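Local coordinates for putative hydantoin racemase (Klebsiella pneumoniae subsp. pneumoniae, PDB 3QVL), which racemises allantoin, interconverting its two enantiomers, and probably also acts on other 5-monosubstituted hydantoins such as the isobutyl and benzyl derivatives, at residues R163-C166 and I167-K171; G237-Q240 and S241-P244; A206-K209 and M210-L214. All coordinates share one frame; numbering follows the deposited sequence.

All three contacts are local, made within one continuous piece of chain, along a helix in contacts 1 and 3 and round a beta turn in contact 2, so none closes a long loop, and they follow one another without nesting or crossing. From the N terminus, contact 1 comes first, on helix 157-172, which packs against strands 138-143 and 177-180 of one four-stranded parallel sheet. Contact 3 follows on helix 203-216, laid over strands 2-7 and 94-96 of the other sheet and meeting a second subunit. Contact 2 lies near the C terminus, where a turn rests on helix 48-68 and a third subunit. Contacts 1 and 2 lie on opposite sides of the chain's centre.

Contact 1. Residues R163-C166 and I167-K171; sequences RERC and IRALK
R163 and I167 sit one helical turn apart and run alongside each other, pointing the same way. The arginine chain is stretched from CG to NE, with CG trans to the backbone N (chi1 -178°), and this lays its guanidinium beside the isoleucine. I167 CD1 then rests over the centre of one guanidinium face, 3.9 Å from R163 CZ. The flat face of R163 takes the methyl, while NE pairs with E195 and NH1 with E160, two salt bridges that fix the rotation of the group.

R165 and R168 bring two like charges together. The R165 chain bends at chi2 and chi3 and swings back over its neighbour, bringing R165 NH2 to 3.0 Å from R168 NH2. Both are donors, so this is an approach of like charges without a hydrogen bond. The two guanidinium planes are 33° apart, and R165 NH2 stands above one face of the R168 group, toward its rim. The salt bridge from R168 NH1 to E172 probably offsets some of the repulsion.

Beneath the side chains the helix is regular: I167 N bonds to R163 O, R168 N to E164 O, A169 N to R165 O, and L170 N to C166 O at 3.0 Å.

C166 and A169 turn inward onto I178 of strand 177-180, while R165 and A169 touch H142 of strand 138-143. Along another flank R163, C166, I167 and L170 pack on L192 and L196 of helix 189-196, and L170 O accepts a hydrogen bond from H224 of the second subunit.

Contact 2. Residues G237-Q240 and S241-P244; sequences GQFQ and SLNP
L242 leans back on F239 across a type I beta turn that runs from F239 to L242. The two side chains lie next to each other and point the same way. Starting at the root of the leucine, CB is 3.4 Å from F239 O, the same carbonyl oxygen that receives the turn's hydrogen bond. CG follows it closely, at 3.5 Å from F239 O. With CG beside the backbone N (chi1 -72°) and trans to the carbonyl carbon, the branch is directed back toward the phenylalanine rather than onward along the chain. At the tip, L242 CD1 reaches the edge of the aromatic ring near its plane, 3.8 Å from F239 CD1, and it also lies 3.9 Å from F239 CB. One face of the ring is taken by Q238, whose CG sits over its centre.

The backbone closes the turn with L242 N donating to F239 O at 3.1 Å. The N-H points well at the oxygen (163°) but approaches from above the carbonyl plane, 49° out of it, so it does not follow a lone pair. A water links Q240 O, 2.7 Å away, to N243 O, donating to both, though weakly to the latter; it links the middle of the turn to N243 just after it.

Beyond the F239 contact, L242 also packs on L59 of helix 48-68, on L235, and on I53 of the third subunit, while F239 meets G41 of that subunit. The chemistry is therefore divided. A backbone bond closes the turn and a water helps to join it to N243, and the two buried hydrocarbon side chains are brought together on one flank, where this C-terminal turn offers an apolar surface to a neighbouring subunit.

Contact 3. Residues A206-K209 and M210-L214; sequences AAVK and MVESL
Helix 203-216 carries an i to i+3 salt bridge between K209 and E212, and S213, one turn after K209, whose hydroxyl folds back onto the K209 carbonyl. K209 NZ donates to E212 OE1 at 2.7 Å, and E212 OE1 receives it on its syn lone pair, the side of the other carboxylate oxygen. The lysine gets there by curling: chi2 and chi3 (-46° and -75°) bend its chain, so that CE passes 3.2 Å from E212 OE1 before the ammonium group meets it. E212 instead runs straight out beyond CG, and its CG lies 3.4 Å from V208 O. Both charged groups have further partners, K209 NZ donating to V26 O while E212 OE2 accepts from T31 OG1 and A28 N, which should hold the ion pair tightly in place.

S213 is bound to the backbone of the same lysine. With OG beside the backbone N (chi1 -64°), the hydroxyl donates to K209 O at 2.7 Å. That oxygen also accepts from S213 N at 2.9 Å, and the two donors arrive from opposite faces of the carbonyl plane. Backbone bonds from M210 N to A206 O, from V211 N to A207 O and from E212 N to V208 O complete the turn.

A207, M210, V211 and L214 press on I95 of strand 94-96, and V208, V211 and E212 lean on V6 and I4 of strand 2-7. A206, A207 and M210 meet A100 and M104 of helix 97-108. A further flank faces the second subunit, where M210 packs on its own counterpart and K209 on S213 of that chain.

Contact 1. Residues R163-C166 and I167-K171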
ATOM      1  N   ARG A 163      24.542 -17.605  12.512  1.00 22.14           N
ATOM      2  CA  ARG A 163      24.313 -17.533  13.955  1.00 22.38           C
ATOM      3  C   ARG A 163      24.527 -16.117  14.495  1.00 22.38           C
ATOM      4  O   ARG A 163      23.664 -15.579  15.191  1.00 22.30           O
ATOM      5  CB  ARG A 163      25.220 -18.533  14.682  1.00 22.46           C
ATOM      6  CG  ARG A 163      25.029 -18.588  16.190  1.00 23.13           C
ATOM      7  CD  ARG A 163      26.108 -19.438  16.843  1.00 24.33           C
ATOM      8  NE  ARG A 163      26.221 -19.172  18.275  1.00 25.65           N
ATOM      9  CZ  ARG A 163      27.021 -18.254  18.815  1.00 26.11           C
ATOM     10  NH1 ARG A 163      27.796 -17.496  18.048  1.00 26.62           N
ATOM     11  NH2 ARG A 163      27.045 -18.094  20.132  1.00 26.57           N
ATOM     12  N   GLU A 164      25.670 -15.520  14.155  1.00 22.46           N
ATOM     13  CA  GLU A 164      26.020 -14.166  14.595  1.00 22.60           C
ATOM     14  C   GLU A 164      25.043 -13.116  14.072  1.00 22.51           C
ATOM     15  O   GLU A 164      24.677 -12.185  14.794  1.00 22.49           O
ATOM     16  CB  GLU A 164      27.447 -13.812  14.168  1.00 22.72           C
ATOM     17  CG  GLU A 164      28.537 -14.552  14.938  1.00 23.47           C
ATOM     18  CD  GLU A 164      29.937 -14.284  14.402  1.00 24.48           C
ATOM     19  OE1 GLU A 164      30.105 -13.371  13.564  1.00 25.30           O
ATOM     20  OE2 GLU A 164      30.876 -14.991  14.826  1.00 25.19           O
ATOM     21  N   ARG A 165      24.626 -13.273  12.818  1.00 22.39           N
ATOM     22  CA  ARG A 165      23.654 -12.373  12.204  1.00 22.36           C
ATOM     23  C   ARG A 165      22.253 -12.506  12.799  1.00 22.19           C
ATOM     24  O   ARG A 165      21.523 -11.518  12.888  1.00 22.15           O
ATOM     25  CB  ARG A 165      23.622 -12.559  10.686  1.00 22.44           C
ATOM     26  CG  ARG A 165      24.029 -11.314   9.926  1.00 22.98           C
ATOM     27  CD  ARG A 165      22.795 -10.512   9.581  1.00 23.62           C
ATOM     28  NE  ARG A 165      23.000  -9.065   9.628  1.00 24.16           N
ATOM     29  CZ  ARG A 165      22.495  -8.268  10.568  1.00 24.26           C
ATOM     30  NH1 ARG A 165      21.758  -8.765  11.554  1.00 24.12           N
ATOM     31  NH2 ARG A 165      22.725  -6.964  10.520  1.00 24.58           N
ATOM     32  N   CYS A 166      21.892 -13.721  13.206  1.00 22.04           N
ATOM     33  CA  CYS A 166      20.623 -13.971  13.889  1.00 21.97           C
ATOM     34  C   CYS A 166      20.584 -13.288  15.256  1.00 21.98           C
ATOM     35  O   CYS A 166      19.583 -12.662  15.611  1.00 21.88           O
ATOM     36  CB  CYS A 166      20.376 -15.473  14.045  1.00 21.94           C
ATOM     37  SG  CYS A 166      19.928 -16.327  12.520  1.00 21.80           S
ATOM     38  N   ILE A 167      21.678 -13.411  16.007  1.00 21.99           N
ATOM     39  CA  ILE A 167      21.821 -12.768  17.318  1.00 22.10           C
ATOM     40  C   ILE A 167      21.706 -11.247  17.196  1.00 22.18           C
ATOM     41  O   ILE A 167      21.005 -10.604  17.983  1.00 22.15           O
ATOM     42  CB  ILE A 167      23.163 -13.154  18.009  1.00 22.08           C
ATOM     43  CG1 ILE A 167      23.201 -14.658  18.302  1.00 22.07           C
ATOM     44  CG2 ILE A 167      23.361 -12.362  19.308  1.00 22.09           C
ATOM     45  CD1 ILE A 167      24.589 -15.211  18.598  1.00 22.18           C
ATOM     46  N   ARG A 168      22.388 -10.685  16.200  1.00 22.26           N
ATOM     47  CA  ARG A 168      22.368  -9.245  15.960  1.00 22.44           C
ATOM     48  C   ARG A 168      20.994  -8.757  15.495  1.00 22.35           C
ATOM     49  O   ARG A 168      20.561  -7.665  15.869  1.00 22.28           O
ATOM     50  CB  ARG A 168      23.457  -8.843  14.960  1.00 22.55           C
ATOM     51  CG  ARG A 168      23.770  -7.357  14.967  1.00 23.27           C
ATOM     52  CD  ARG A 168      25.212  -7.074  14.581  1.00 24.54           C
ATOM     53  NE  ARG A 168      25.411  -7.007  13.134  1.00 25.56           N
ATOM     54  CZ  ARG A 168      25.229  -5.914  12.395  1.00 26.02           C
ATOM     55  NH1 ARG A 168      24.827  -4.778  12.953  1.00 26.34           N
ATOM     56  NH2 ARG A 168      25.448  -5.958  11.088  1.00 26.32           N
ATOM     57  N   ALA A 169      20.317  -9.575  14.689  1.00 22.29           N
ATOM     58  CA  ALA A 169      18.969  -9.268  14.209  1.00 22.28           C
ATOM     59  C   ALA A 169      17.963  -9.181  15.356  1.00 22.26           C
ATOM     60  O   ALA A 169      17.146  -8.261  15.402  1.00 22.23           O
ATOM     61  CB  ALA A 169      18.520 -10.301  13.183  1.00 22.28           C
ATOM     62  N   LEU A 170      18.038 -10.134  16.282  1.00 22.25           N
ATOM     63  CA  LEU A 170      17.130 -10.184  17.432  1.00 22.29           C
ATOM     64  C   LEU A 170      17.359  -9.037  18.416  1.00 22.24           C
ATOM     65  O   LEU A 170      16.457  -8.671  19.171  1.00 22.28           O
ATOM     66  CB  LEU A 170      17.246 -11.530  18.155  1.00 22.33           C
ATOM     67  CG  LEU A 170      16.824 -12.791  17.393  1.00 22.45           C
ATOM     68  CD1 LEU A 170      17.358 -14.028  18.097  1.00 22.59           C
ATOM     69  CD2 LEU A 170      15.308 -12.867  17.214  1.00 22.63           C
ATOM     70  N   LYS A 171      18.566  -8.478  18.400  1.00 22.15           N
ATOM     71  CA  LYS A 171      18.916  -7.353  19.262  1.00 22.07           C
ATOM     72  C   LYS A 171      18.505  -6.011  18.647  1.00 21.93           C
ATOM     73  O   LYS A 171      18.095  -5.095  19.364  1.00 21.97           O
ATOM     74  CB  LYS A 171      20.420  -7.362  19.561  1.00 22.08           C
ATOM     75  CG  LYS A 171      20.851  -6.447  20.702  1.00 22.26           C
TER

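Contact 2. Residues G237-Q240 and S241-P244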
ATOM      1  N   GLY A 237      11.984 -28.118 -29.281  1.00 22.39           N
ATOM      2  CA  GLY A 237      13.367 -28.255 -28.830  1.00 22.84           C
ATOM      3  C   GLY A 237      13.523 -28.838 -27.440  1.00 23.17           C
ATOM      4  O   GLY A 237      12.936 -29.870 -27.117  1.00 23.22           O
ATOM      5  N   GLN A 238      14.311 -28.153 -26.615  1.00 23.52           N
ATOM      6  CA  GLN A 238      14.630 -28.595 -25.254  1.00 23.88           C
ATOM      7  C   GLN A 238      13.412 -28.684 -24.323  1.00 24.01           C
ATOM      8  O   GLN A 238      13.474 -29.331 -23.275  1.00 23.99           O
ATOM      9  CB  GLN A 238      15.698 -27.675 -24.645  1.00 23.94           C
ATOM     10  CG  GLN A 238      15.220 -26.250 -24.373  1.00 24.36           C
ATOM     11  CD  GLN A 238      16.354 -25.260 -24.183  1.00 24.96           C
ATOM     12  OE1 GLN A 238      16.629 -24.822 -23.066  1.00 25.28           O
ATOM     13  NE2 GLN A 238      17.017 -24.899 -25.278  1.00 25.17           N
ATOM     14  N   PHE A 239      12.314 -28.041 -24.717  1.00 24.18           N
ATOM     15  CA  PHE A 239      11.123 -27.936 -23.871  1.00 24.38           C
ATOM     16  C   PHE A 239      10.049 -28.989 -24.163  1.00 24.65           C
ATOM     17  O   PHE A 239       9.060 -29.080 -23.434  1.00 24.64           O
ATOM     18  CB  PHE A 239      10.510 -26.535 -23.985  1.00 24.26           C
ATOM     19  CG  PHE A 239      11.481 -25.417 -23.729  1.00 24.03           C
ATOM     20  CD1 PHE A 239      11.911 -25.129 -22.435  1.00 23.72           C
ATOM     21  CD2 PHE A 239      11.954 -24.638 -24.779  1.00 23.77           C
ATOM     22  CE1 PHE A 239      12.807 -24.089 -22.195  1.00 23.70           C
ATOM     23  CE2 PHE A 239      12.848 -23.593 -24.550  1.00 23.69           C
ATOM     24  CZ  PHE A 239      13.275 -23.319 -23.256  1.00 23.63           C
ATOM     25  N   GLN A 240      10.249 -29.782 -25.216  1.00 25.01           N
ATOM     26  CA  GLN A 240       9.225 -30.723 -25.697  1.00 25.38           C
ATOM     27  C   GLN A 240       8.810 -31.820 -24.703  1.00 25.51           C
ATOM     28  O   GLN A 240       7.746 -32.424 -24.855  1.00 25.64           O
ATOM     29  CB  GLN A 240       9.627 -31.334 -27.051  1.00 25.45           C
ATOM     30  CG  GLN A 240      10.878 -32.208 -27.039  1.00 25.95           C
ATOM     31  CD  GLN A 240      11.353 -32.568 -28.440  1.00 26.57           C
ATOM     32  OE1 GLN A 240      12.464 -32.219 -28.839  1.00 26.91           O
ATOM     33  NE2 GLN A 240      10.508 -33.267 -29.192  1.00 26.87           N
ATOM     34  N   SER A 241       9.640 -32.060 -23.690  1.00 25.65           N
ATOM     35  CA  SER A 241       9.376 -33.110 -22.702  1.00 25.81           C
ATOM     36  C   SER A 241       8.679 -32.606 -21.430  1.00 25.86           C
ATOM     37  O   SER A 241       8.367 -33.398 -20.535  1.00 25.81           O
ATOM     38  CB  SER A 241      10.677 -33.832 -22.336  1.00 25.84           C
ATOM     39  OG  SER A 241      11.597 -32.950 -21.715  1.00 26.09           O
ATOM     40  N   LEU A 242       8.425 -31.300 -21.362  1.00 25.91           N
ATOM     41  CA  LEU A 242       7.887 -30.669 -20.151  1.00 26.03           C
ATOM     42  C   LEU A 242       6.410 -30.955 -19.875  1.00 26.17           C
ATOM     43  O   LEU A 242       5.997 -31.008 -18.714  1.00 26.17           O
ATOM     44  CB  LEU A 242       8.129 -29.155 -20.171  1.00 25.97           C
ATOM     45  CG  LEU A 242       9.558 -28.642 -19.963  1.00 25.90           C
ATOM     46  CD1 LEU A 242       9.621 -27.140 -20.187  1.00 25.67           C
ATOM     47  CD2 LEU A 242      10.095 -28.998 -18.580  1.00 25.76           C
ATOM     48  N   ASN A 243       5.617 -31.126 -20.931  1.00 26.33           N
ATOM     49  CA  ASN A 243       4.181 -31.367 -20.780  1.00 26.53           C
ATOM     50  C   ASN A 243       3.655 -32.489 -21.690  1.00 26.69           C
ATOM     51  O   ASN A 243       3.030 -32.216 -22.719  1.00 26.68           O
ATOM     52  CB  ASN A 243       3.396 -30.062 -20.995  1.00 26.49           C
ATOM     53  CG  ASN A 243       1.944 -30.158 -20.538  1.00 26.47           C
ATOM     54  OD1 ASN A 243       1.578 -31.024 -19.740  1.00 26.39           O
ATOM     55  ND2 ASN A 243       1.111 -29.256 -21.044  1.00 26.40           N
ATOM     56  N   PRO A 244       3.912 -33.759 -21.312  1.00 26.90           N
ATOM     57  CA  PRO A 244       3.432 -34.903 -22.089  1.00 27.06           C
ATOM     58  C   PRO A 244       1.994 -35.302 -21.741  1.00 27.24           C
ATOM     59  O   PRO A 244       1.438 -36.214 -22.362  1.00 27.32           O
ATOM     60  CB  PRO A 244       4.402 -36.016 -21.692  1.00 27.06           C
ATOM     61  CG  PRO A 244       4.780 -35.690 -20.291  1.00 26.97           C
ATOM     62  CD  PRO A 244       4.729 -34.188 -20.160  1.00 26.88           C
TER
HETATM   63  O   HOH W   1       5.088 -31.963 -24.545  1.00 50.87           O

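Contact 3. Residues A206-K209 and M210-L214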
ATOM      1  N   ALA A 206       9.067 -26.562   6.796  1.00 13.60           N
ATOM      2  CA  ALA A 206       7.760 -25.903   6.823  1.00 13.55           C
ATOM      3  C   ALA A 206       6.902 -26.254   5.607  1.00 13.52           C
ATOM      4  O   ALA A 206       5.706 -26.520   5.746  1.00 13.43           O
ATOM      5  CB  ALA A 206       7.932 -24.394   6.938  1.00 13.52           C
ATOM      6  N   ALA A 207       7.520 -26.264   4.427  1.00 13.53           N
ATOM      7  CA  ALA A 207       6.820 -26.577   3.179  1.00 13.60           C
ATOM      8  C   ALA A 207       6.334 -28.022   3.146  1.00 13.65           C
ATOM      9  O   ALA A 207       5.240 -28.299   2.652  1.00 13.56           O
ATOM     10  CB  ALA A 207       7.702 -26.278   1.976  1.00 13.57           C
ATOM     11  N   VAL A 208       7.151 -28.931   3.676  1.00 13.76           N
ATOM     12  CA  VAL A 208       6.777 -30.341   3.807  1.00 13.98           C
ATOM     13  C   VAL A 208       5.499 -30.472   4.638  1.00 14.13           C
ATOM     14  O   VAL A 208       4.574 -31.194   4.255  1.00 14.11           O
ATOM     15  CB  VAL A 208       7.931 -31.188   4.416  1.00 14.00           C
ATOM     16  CG1 VAL A 208       7.451 -32.582   4.818  1.00 14.02           C
ATOM     17  CG2 VAL A 208       9.085 -31.293   3.429  1.00 14.04           C
ATOM     18  N   LYS A 209       5.445 -29.749   5.755  1.00 14.34           N
ATOM     19  CA  LYS A 209       4.277 -29.770   6.635  1.00 14.57           C
ATOM     20  C   LYS A 209       3.044 -29.149   5.977  1.00 14.68           C
ATOM     21  O   LYS A 209       1.921 -29.578   6.241  1.00 14.68           O
ATOM     22  CB  LYS A 209       4.573 -29.080   7.973  1.00 14.58           C
ATOM     23  CG  LYS A 209       5.778 -29.628   8.759  1.00 14.84           C
ATOM     24  CD  LYS A 209       5.825 -31.157   8.843  1.00 15.28           C
ATOM     25  CE  LYS A 209       4.812 -31.722   9.823  1.00 15.33           C
ATOM     26  NZ  LYS A 209       4.882 -33.212   9.860  1.00 15.64           N
ATOM     27  N   MET A 210       3.262 -28.149   5.121  1.00 14.84           N
ATOM     28  CA  MET A 210       2.168 -27.513   4.380  1.00 15.05           C
ATOM     29  C   MET A 210       1.556 -28.462   3.353  1.00 15.11           C
ATOM     30  O   MET A 210       0.332 -28.529   3.219  1.00 15.07           O
ATOM     31  CB  MET A 210       2.626 -26.213   3.707  1.00 15.12           C
ATOM     32  CG  MET A 210       2.967 -25.065   4.660  1.00 15.53           C
ATOM     33  SD  MET A 210       1.702 -24.686   5.897  1.00 16.73           S
ATOM     34  CE  MET A 210       2.278 -25.671   7.284  1.00 16.52           C
ATOM     35  N   VAL A 211       2.413 -29.191   2.639  1.00 15.18           N
ATOM     36  CA  VAL A 211       1.962 -30.200   1.678  1.00 15.29           C
ATOM     37  C   VAL A 211       1.165 -31.294   2.392  1.00 15.37           C
ATOM     38  O   VAL A 211       0.063 -31.640   1.964  1.00 15.37           O
ATOM     39  CB  VAL A 211       3.140 -30.815   0.875  1.00 15.25           C
ATOM     40  CG1 VAL A 211       2.650 -31.943  -0.023  1.00 15.33           C
ATOM     41  CG2 VAL A 211       3.836 -29.752   0.038  1.00 15.29           C
ATOM     42  N   GLU A 212       1.721 -31.815   3.487  1.00 15.50           N
ATOM     43  CA  GLU A 212       1.047 -32.824   4.309  1.00 15.66           C
ATOM     44  C   GLU A 212      -0.314 -32.338   4.801  1.00 15.69           C
ATOM     45  O   GLU A 212      -1.290 -33.091   4.785  1.00 15.69           O
ATOM     46  CB  GLU A 212       1.912 -33.217   5.508  1.00 15.74           C
ATOM     47  CG  GLU A 212       3.082 -34.128   5.173  1.00 16.05           C
ATOM     48  CD  GLU A 212       3.986 -34.388   6.364  1.00 16.60           C
ATOM     49  OE1 GLU A 212       3.981 -33.576   7.311  1.00 17.01           O
ATOM     50  OE2 GLU A 212       4.706 -35.405   6.355  1.00 16.78           O
ATOM     51  N   SER A 213      -0.365 -31.079   5.234  1.00 15.70           N
ATOM     52  CA  SER A 213      -1.601 -30.463   5.714  1.00 15.76           C
ATOM     53  C   SER A 213      -2.660 -30.373   4.618  1.00 15.83           C
ATOM     54  O   SER A 213      -3.807 -30.766   4.832  1.00 15.79           O
ATOM     55  CB  SER A 213      -1.320 -29.076   6.297  1.00 15.73           C
ATOM     56  OG  SER A 213      -0.493 -29.168   7.444  1.00 15.56           O
ATOM     57  N   LEU A 214      -2.266 -29.870   3.449  1.00 15.95           N
ATOM     58  CA  LEU A 214      -3.181 -29.730   2.314  1.00 16.08           C
ATOM     59  C   LEU A 214      -3.717 -31.077   1.827  1.00 16.25           C
ATOM     60  O   LEU A 214      -4.898 -31.193   1.493  1.00 16.21           O
ATOM     61  CB  LEU A 214      -2.517 -28.956   1.168  1.00 16.03           C
ATOM     62  CG  LEU A 214      -2.318 -27.450   1.384  1.00 16.02           C
ATOM     63  CD1 LEU A 214      -1.301 -26.888   0.403  1.00 15.94           C
ATOM     64  CD2 LEU A 214      -3.635 -26.683   1.293  1.00 15.79           C
TER